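Side-chain contacts in hypothetical protein Atu2299 (Agrobacterium tumefaciens, PDB 2HLY), which is of unknown function but belongs to a family grouped with the clan CA, papain-like peptidases, so a peptidase-related role is possible though unproven: residues I16-V19 / I20-L24; S35-F38 / S39-A43; M127-S130 / I131-G135. All blocks are in the same frame, centred on the assembly; numbering follows the deposited sequence.

Contact 1. Residues I16-V19 / I20-L24; sequences IYRV and INSLL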
loop_
_atom_site.group_PDB
_atom_site.type_symbol
_atom_site.label_atom_id
_atom_site.label_comp_id
_atom_site.label_asym_id
_atom_site.label_seq_id
_atom_site.Cartn_x
_atom_site.Cartn_y
_atom_site.Cartn_z
ATOM N N ILE A 16 -1.792 -4.975 -8.428
ATOM C CA ILE A 16 -2.589 -4.265 -7.412
ATOM C C ILE A 16 -2.043 -2.854 -7.200
ATOM O O ILE A 16 -2.787 -1.867 -7.229
ATOM C CB ILE A 16 -2.661 -5.053 -6.078
ATOM C CG1 ILE A 16 -3.451 -6.351 -6.293
ATOM C CG2 ILE A 16 -3.302 -4.199 -4.974
ATOM C CD1 ILE A 16 -3.358 -7.361 -5.130
ATOM N N TYR A 17 -0.730 -2.757 -7.024
ATOM C CA TYR A 17 -0.098 -1.451 -6.916
ATOM C C TYR A 17 -0.462 -0.593 -8.133
ATOM O O TYR A 17 -0.875 0.560 -7.981
ATOM C CB TYR A 17 1.436 -1.543 -6.749
ATOM C CG TYR A 17 2.100 -0.212 -7.057
ATOM C CD1 TYR A 17 2.167 0.799 -6.087
ATOM C CD2 TYR A 17 2.593 0.065 -8.336
ATOM C CE1 TYR A 17 2.728 2.038 -6.383
ATOM C CE2 TYR A 17 3.170 1.305 -8.640
ATOM C CZ TYR A 17 3.225 2.280 -7.666
ATOM O OH TYR A 17 3.776 3.527 -7.953
ATOM N N ARG A 18 -0.315 -1.159 -9.333
ATOM C CA ARG A 18 -0.563 -0.379 -10.557
ATOM C C ARG A 18 -2.004 0.138 -10.622
ATOM O O ARG A 18 -2.218 1.312 -10.940
ATOM C CB ARG A 18 -0.209 -1.191 -11.796
ATOM C CG ARG A 18 -0.057 -0.320 -13.042
ATOM C CD ARG A 18 0.260 -1.167 -14.274
ATOM N NE ARG A 18 1.506 -1.941 -14.157
ATOM C CZ ARG A 18 2.729 -1.465 -14.389
ATOM N NH1 ARG A 18 2.906 -0.193 -14.747
ATOM N NH2 ARG A 18 3.789 -2.266 -14.259
ATOM N N VAL A 19 -2.967 -0.718 -10.283
ATOM C CA VAL A 19 -4.380 -0.337 -10.291
ATOM C C VAL A 19 -4.634 0.831 -9.340
ATOM O O VAL A 19 -5.235 1.837 -9.716
ATOM C CB VAL A 19 -5.288 -1.534 -9.958
ATOM C CG1 VAL A 19 -6.716 -1.071 -9.616
ATOM C CG2 VAL A 19 -5.281 -2.510 -11.131
ATOM N N ILE A 20 -4.172 0.692 -8.100
ATOM C CA ILE A 20 -4.444 1.710 -7.093
ATOM C C ILE A 20 -3.735 3.011 -7.464
ATOM O O ILE A 20 -4.317 4.107 -7.371
ATOM C CB ILE A 20 -4.023 1.235 -5.685
ATOM C CG1 ILE A 20 -4.757 -0.059 -5.324
ATOM C CG2 ILE A 20 -4.246 2.366 -4.661
ATOM C CD1 ILE A 20 -4.239 -0.752 -4.066
ATOM N N ASN A 21 -2.482 2.893 -7.905
ATOM C CA ASN A 21 -1.721 4.075 -8.306
ATOM C C ASN A 21 -2.418 4.823 -9.433
ATOM O O ASN A 21 -2.469 6.057 -9.454
ATOM C CB ASN A 21 -0.332 3.675 -8.773
ATOM C CG ASN A 21 0.577 4.860 -8.933
ATOM O OD1 ASN A 21 0.722 5.671 -8.008
ATOM N ND2 ASN A 21 1.169 4.992 -10.116
ATOM N N SER A 22 -2.963 4.065 -10.373
ATOM C CA SER A 22 -3.624 4.651 -11.539
ATOM C C SER A 22 -4.867 5.448 -11.141
ATOM O O SER A 22 -5.152 6.504 -11.721
ATOM C CB SER A 22 -3.995 3.553 -12.533
ATOM O OG SER A 22 -2.833 2.856 -12.968
ATOM N N LEU A 23 -5.588 4.948 -10.144
ATOM C CA LEU A 23 -6.794 5.612 -9.647
ATOM C C LEU A 23 -6.476 6.839 -8.779
ATOM O O LEU A 23 -7.268 7.799 -8.716
ATOM C CB LEU A 23 -7.644 4.607 -8.858
ATOM C CG LEU A 23 -8.338 3.547 -9.713
ATOM C CD1 LEU A 23 -8.873 2.404 -8.866
ATOM C CD2 LEU A 23 -9.477 4.202 -10.514
ATOM N N LEU A 24 -5.328 6.819 -8.134
ATOM C CA LEU A 24 -4.939 7.868 -7.210
ATOM C C LEU A 24 -4.223 9.017 -7.823
ATOM O O LEU A 24 -4.162 10.048 -7.268
ATOM C CB LEU A 24 -3.973 7.326 -6.234
ATOM C CG LEU A 24 -4.614 6.636 -5.099
ATOM C CD1 LEU A 24 -5.718 7.488 -4.532
ATOM C CD2 LEU A 24 -5.116 5.361 -5.508
HETATM O O HOH W 1 2.467 6.175 -6.284
#

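Contact 2. Residues S35-F38 / S39-A43; sequences SMYF and STFGA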
loop_
_atom_site.group_PDB
_atom_site.type_symbol
_atom_site.label_atom_id
_atom_site.label_comp_id
_atom_site.label_asym_id
_atom_site.label_seq_id
_atom_site.Cartn_x
_atom_site.Cartn_y
_atom_site.Cartn_z
ATOM N N SER A 35 -0.888 6.241 1.554
ATOM C CA SER A 35 -0.776 4.933 2.230
ATOM C C SER A 35 -2.149 4.437 2.676
ATOM O O SER A 35 -2.395 3.228 2.694
ATOM C CB SER A 35 0.192 4.986 3.425
ATOM O OG SER A 35 -0.425 5.592 4.547
ATOM N N MET A 36 -3.035 5.371 3.039
ATOM C CA MET A 36 -4.393 5.006 3.425
ATOM C C MET A 36 -5.154 4.369 2.273
ATOM O O MET A 36 -5.907 3.417 2.484
ATOM C CB MET A 36 -5.133 6.238 3.973
ATOM C CG MET A 36 -4.516 6.722 5.276
ATOM S SD MET A 36 -5.139 8.353 5.753
ATOM C CE MET A 36 -6.853 7.961 6.157
ATOM N N TYR A 37 -4.960 4.887 1.056
ATOM C CA TYR A 37 -5.589 4.291 -0.123
ATOM C C TYR A 37 -4.952 2.966 -0.497
ATOM O O TYR A 37 -5.654 2.006 -0.807
ATOM C CB TYR A 37 -5.513 5.237 -1.322
ATOM C CG TYR A 37 -6.513 6.365 -1.276
ATOM C CD1 TYR A 37 -7.816 6.176 -1.731
ATOM C CD2 TYR A 37 -6.158 7.621 -0.794
ATOM C CE1 TYR A 37 -8.742 7.216 -1.715
ATOM C CE2 TYR A 37 -7.081 8.663 -0.763
ATOM C CZ TYR A 37 -8.368 8.449 -1.226
ATOM O OH TYR A 37 -9.305 9.477 -1.211
ATOM N N PHE A 38 -3.624 2.909 -0.519
ATOM C CA PHE A 38 -2.966 1.650 -0.849
ATOM C C PHE A 38 -3.378 0.553 0.102
ATOM O O PHE A 38 -3.634 -0.562 -0.317
ATOM C CB PHE A 38 -1.432 1.801 -0.874
ATOM C CG PHE A 38 -0.920 2.429 -2.146
ATOM C CD1 PHE A 38 -0.968 1.726 -3.345
ATOM C CD2 PHE A 38 -0.398 3.716 -2.142
ATOM C CE1 PHE A 38 -0.514 2.305 -4.534
ATOM C CE2 PHE A 38 0.066 4.306 -3.325
ATOM C CZ PHE A 38 0.003 3.596 -4.520
ATOM N N SER A 39 -3.506 0.878 1.381
ATOM C CA SER A 39 -3.793 -0.160 2.375
ATOM C C SER A 39 -5.247 -0.592 2.414
ATOM O O SER A 39 -5.546 -1.788 2.525
ATOM C CB SER A 39 -3.327 0.290 3.747
ATOM O OG SER A 39 -1.923 0.439 3.719
ATOM N N THR A 40 -6.159 0.369 2.326
ATOM C CA THR A 40 -7.595 0.004 2.296
ATOM C C THR A 40 -8.023 -0.620 0.965
ATOM O O THR A 40 -8.747 -1.634 0.958
ATOM C CB THR A 40 -8.510 1.166 2.660
ATOM O OG1 THR A 40 -8.303 2.235 1.744
ATOM C CG2 THR A 40 -8.236 1.649 4.093
ATOM N N PHE A 41 -7.585 -0.039 -0.164
ATOM C CA PHE A 41 -7.930 -0.636 -1.465
ATOM C C PHE A 41 -7.251 -2.005 -1.641
ATOM O O PHE A 41 -7.855 -2.950 -2.191
ATOM C CB PHE A 41 -7.546 0.288 -2.626
ATOM C CG PHE A 41 -8.451 1.489 -2.801
ATOM C CD1 PHE A 41 -9.107 2.083 -1.724
ATOM C CD2 PHE A 41 -8.630 2.029 -4.069
ATOM C CE1 PHE A 41 -9.934 3.206 -1.915
ATOM C CE2 PHE A 41 -9.443 3.135 -4.259
ATOM C CZ PHE A 41 -10.083 3.732 -3.170
ATOM N N GLY A 42 -5.989 -2.114 -1.206
ATOM C CA GLY A 42 -5.287 -3.407 -1.230
ATOM C C GLY A 42 -6.011 -4.466 -0.412
ATOM O O GLY A 42 -6.255 -5.583 -0.885
ATOM N N ALA A 43 -6.377 -4.108 0.815
ATOM C CA ALA A 43 -7.134 -5.009 1.680
ATOM C C ALA A 43 -8.448 -5.438 1.027
ATOM O O ALA A 43 -8.816 -6.614 1.072
ATOM C CB ALA A 43 -7.386 -4.356 3.022
#

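Contact 3. Residues M127-S130 / I131-G135; sequences MAAS and INDLG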
loop_
_atom_site.group_PDB
_atom_site.type_symbol
_atom_site.label_atom_id
_atom_site.label_comp_id
_atom_site.label_asym_id
_atom_site.label_seq_id
_atom_site.Cartn_x
_atom_site.Cartn_y
_atom_site.Cartn_z
ATOM N N MET A 127 8.792 -9.782 11.755
ATOM C CA MET A 127 8.977 -8.392 12.203
ATOM C C MET A 127 10.118 -8.214 13.193
ATOM O O MET A 127 10.294 -9.013 14.123
ATOM C CB MET A 127 7.695 -7.832 12.823
ATOM C CG MET A 127 7.747 -6.310 12.968
ATOM S SD MET A 127 6.225 -5.651 13.630
ATOM C CE MET A 127 6.420 -5.898 15.383
ATOM N N ALA A 128 10.882 -7.149 12.977
ATOM C CA ALA A 128 11.957 -6.744 13.884
ATOM C C ALA A 128 11.431 -6.265 15.251
ATOM O O ALA A 128 10.234 -6.083 15.450
ATOM C CB ALA A 128 12.807 -5.664 13.235
ATOM N N ALA A 129 12.351 -6.067 16.196
ATOM C CA ALA A 129 11.957 -5.732 17.564
ATOM C C ALA A 129 11.670 -4.254 17.786
ATOM O O ALA A 129 10.974 -3.887 18.745
ATOM C CB ALA A 129 13.038 -6.203 18.530
ATOM N N SER A 130 12.237 -3.413 16.928
ATOM C CA SER A 130 12.207 -1.961 17.120
ATOM C C SER A 130 12.843 -1.300 15.914
ATOM O O SER A 130 13.361 -1.969 15.027
ATOM C CB SER A 130 13.049 -1.588 18.342
ATOM O OG SER A 130 14.438 -1.707 18.031
ATOM N N ILE A 131 12.859 0.030 15.925
ATOM C CA ILE A 131 13.457 0.784 14.825
ATOM C C ILE A 131 14.982 0.711 14.891
ATOM O O ILE A 131 15.669 1.158 13.976
ATOM C CB ILE A 131 12.980 2.255 14.805
ATOM C CG1 ILE A 131 13.392 3.010 16.082
ATOM C CG2 ILE A 131 11.470 2.338 14.615
ATOM C CD1 ILE A 131 13.197 4.530 15.946
ATOM N N ASN A 132 15.495 0.150 15.987
ATOM C CA ASN A 132 16.933 -0.049 16.175
ATOM C C ASN A 132 17.408 -1.462 15.824
ATOM O O ASN A 132 18.600 -1.778 15.974
ATOM C CB ASN A 132 17.342 0.318 17.610
ATOM C CG ASN A 132 17.146 1.793 17.904
ATOM O OD1 ASN A 132 16.649 2.161 18.969
ATOM N ND2 ASN A 132 17.509 2.643 16.953
ATOM N N ASP A 133 16.479 -2.297 15.353
ATOM C CA ASP A 133 16.745 -3.699 15.012
ATOM C C ASP A 133 16.538 -3.912 13.498
ATOM O O ASP A 133 16.021 -4.947 13.075
ATOM C CB ASP A 133 15.809 -4.609 15.837
ATOM C CG ASP A 133 16.063 -6.107 15.621
ATOM O OD1 ASP A 133 17.236 -6.478 15.357
ATOM O OD2 ASP A 133 15.086 -6.899 15.717
ATOM N N LEU A 134 16.921 -2.927 12.685
ATOM C CA LEU A 134 16.684 -3.007 11.240
ATOM C C LEU A 134 18.002 -3.146 10.485
ATOM O O LEU A 134 18.340 -2.346 9.605
ATOM C CB LEU A 134 15.895 -1.784 10.751
ATOM C CG LEU A 134 14.553 -1.559 11.467
ATOM C CD1 LEU A 134 14.013 -0.192 11.066
ATOM C CD2 LEU A 134 13.566 -2.676 11.168
ATOM N N GLY A 135 18.743 -4.185 10.841
ATOM C CA GLY A 135 20.105 -4.312 10.347
ATOM C C GLY A 135 20.247 -4.937 8.980
ATOM O O GLY A 135 21.332 -4.889 8.397
#

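Contact 1. Residues I16-V19 / I20-L24
Ser-22 grips the carbonyl of Arg-18 twice, one turn back along helix 10-24. Its OG donates to Arg-18 O at 2.6 Å while its own N reaches the same oxygen at 2.9 Å, the two donors arriving from opposite faces of the carbonyl plane. With OG anti to its carbonyl carbon, chi1 -60° sets the hydroxyl beside Ser-22 N, within reach of the oxygen that N already binds. The same OG is also hydrogen-bonded to Thr-199 N, which ties the turn to the C-terminal part of the chain, and Arg-18 NH1 turns to the backbone oxygens of Thr-199 and Glu-201. The ordinary i to i-4 helical bonds continue before and after it in sequence, Ile-20 N to Ile-16 O (3.0 Å), Asn-21 N to Tyr-17 O (2.8 Å) and Leu-23 N to Val-19 O.

Asn-21 and Tyr-17 lie alongside each other and point the same way. Asn-21 CB sits over one face of the phenol ring, 4.2 Å from its centroid and 20° off the normal, a CH-pi contact displaced toward the rim. Beyond it the amide continues nearly parallel to the ring, the planes 14° apart, and Asn-21 CG lies 3.6 Å from Tyr-17 OH. A water donates to Asn-21 OD1 and makes a weak bond to the phenol oxygen, while Asn-21 ND2 is held by Thr-199 OG1.

The apolar side is built from two side-by-side pairs: Ile-16 CG2 meets Ile-20 CD1 at 3.7 Å, and Val-19 CG1 lies 4.2 Å from Leu-23 CD1. Ile-16 and Ile-20 face helix 31-50, while Val-19 and Leu-23 pack on helix 160-172.

Contact 2. Residues S35-F38 / S39-A43
Met-36 O takes two bonds from the same residue, Thr-40, one turn further along helix 31-50. The Thr-40 hydroxyl donates to it at 2.8 Å from OG1, and Thr-40 N does so at 3.1 Å, standing 35° out of the carbonyl plane. The hydroxyl can fold back in this way because OG1 is placed between the backbone N and the carbonyl carbon (chi1 59°). Ser-39 N bonds to Ser-35 O in the ordinary helical way, and Gly-42 N bonds to Phe-38 O.

On another side of the helix Tyr-37 and Phe-41 run side by side, and their rings form an offset edge-to-face pair with centroids 5.4 Å apart and planes at 75°. The edge of Tyr-37 is turned to the face of Phe-41: Tyr-37 CD1 approaches Phe-41 CZ to 3.6 Å, and CZ lies near the plane of the tyrosine ring. Nearer the backbone, Phe-41 CB rests 3.1 Å from Tyr-37 O, the carbonyl that receives Phe-41 N.

Outside the helix the Tyr-37 ring also meets Trp-156, Phe-41 packs on Met-165, Ala-166 and Ala-169 of helix 160-172, and Ser-39 touches Cys-90 and Val-92 of strand 89-94. The chemistry is thus divided: the threonine hydroxyl finds its acceptor in its own helix, while the aromatic pair packs by its rings against helix 160-172 and Trp-156.

Contact 3. Residues M127-S130 / I131-G135
Ser-130 and Asp-133 are the ends of a type I beta turn, in the loop that joins strands 120-123 and 140-144. Ile-131 takes the second place in it. Its side chain heads off to the three-stranded sheet, packing on Leu-60, Ala-62, Leu-71 and Phe-141.

Asn-132 comes next, and its N donates to Ser-130 OG at 3.0 Å, an ST turn nested in the beta turn. The serine hydroxyl reaches it from a position between its backbone N and carbonyl carbon (chi1 74°).

Asp-133 makes the turn's closing bond, N to Ser-130 O at 3.2 Å, with the donor well above the carbonyl plane, 66° out of it. The side chain then doubles back: with CG anti to the backbone N (chi1 -176°), Asp-133 OD2 receives Ala-129 N at 2.9 Å through its anti lone pair. The carboxylate thereby links the residue before the serine to the end of the turn, and Ala-129 CB lies against the same oxygen at 3.5 Å.

Leu-134 is the buried member of this otherwise surface-lying segment, packing on Ala-62 and Val-69 while its O accepts from Asn-64 ND2. Back across the loop, Leu-134 CD2 touches Ala-128 CB at 3.7 Å, and Ala-128 CB also lies 3.3 Å from Asp-133 O.

Contacts 1 and 2 belong to successive helices packed directly on each other, their centres about 10 Å apart. The Tyr-17 and Phe-38 rings meet nearly parallel, with Tyr-17 CD1 3.4 Å from Phe-38 CE1. Elsewhere in the interface Leu-24 CD1 sits 3.5 Å from Tyr-37 CG, and Ile-20 CD1 comes 3.6 Å from Gly-42 N, where the helix bears no side chain. Contact 3 stands apart on the surface: its centre is about 30 Å from that of contact 1, on the opposite side of the chain's centre, and its nearest atoms are about 14 Å from contact 2. Two contacts thus lie in the buried helical part of the chain, and the third shapes a loop beside the three-stranded sheet.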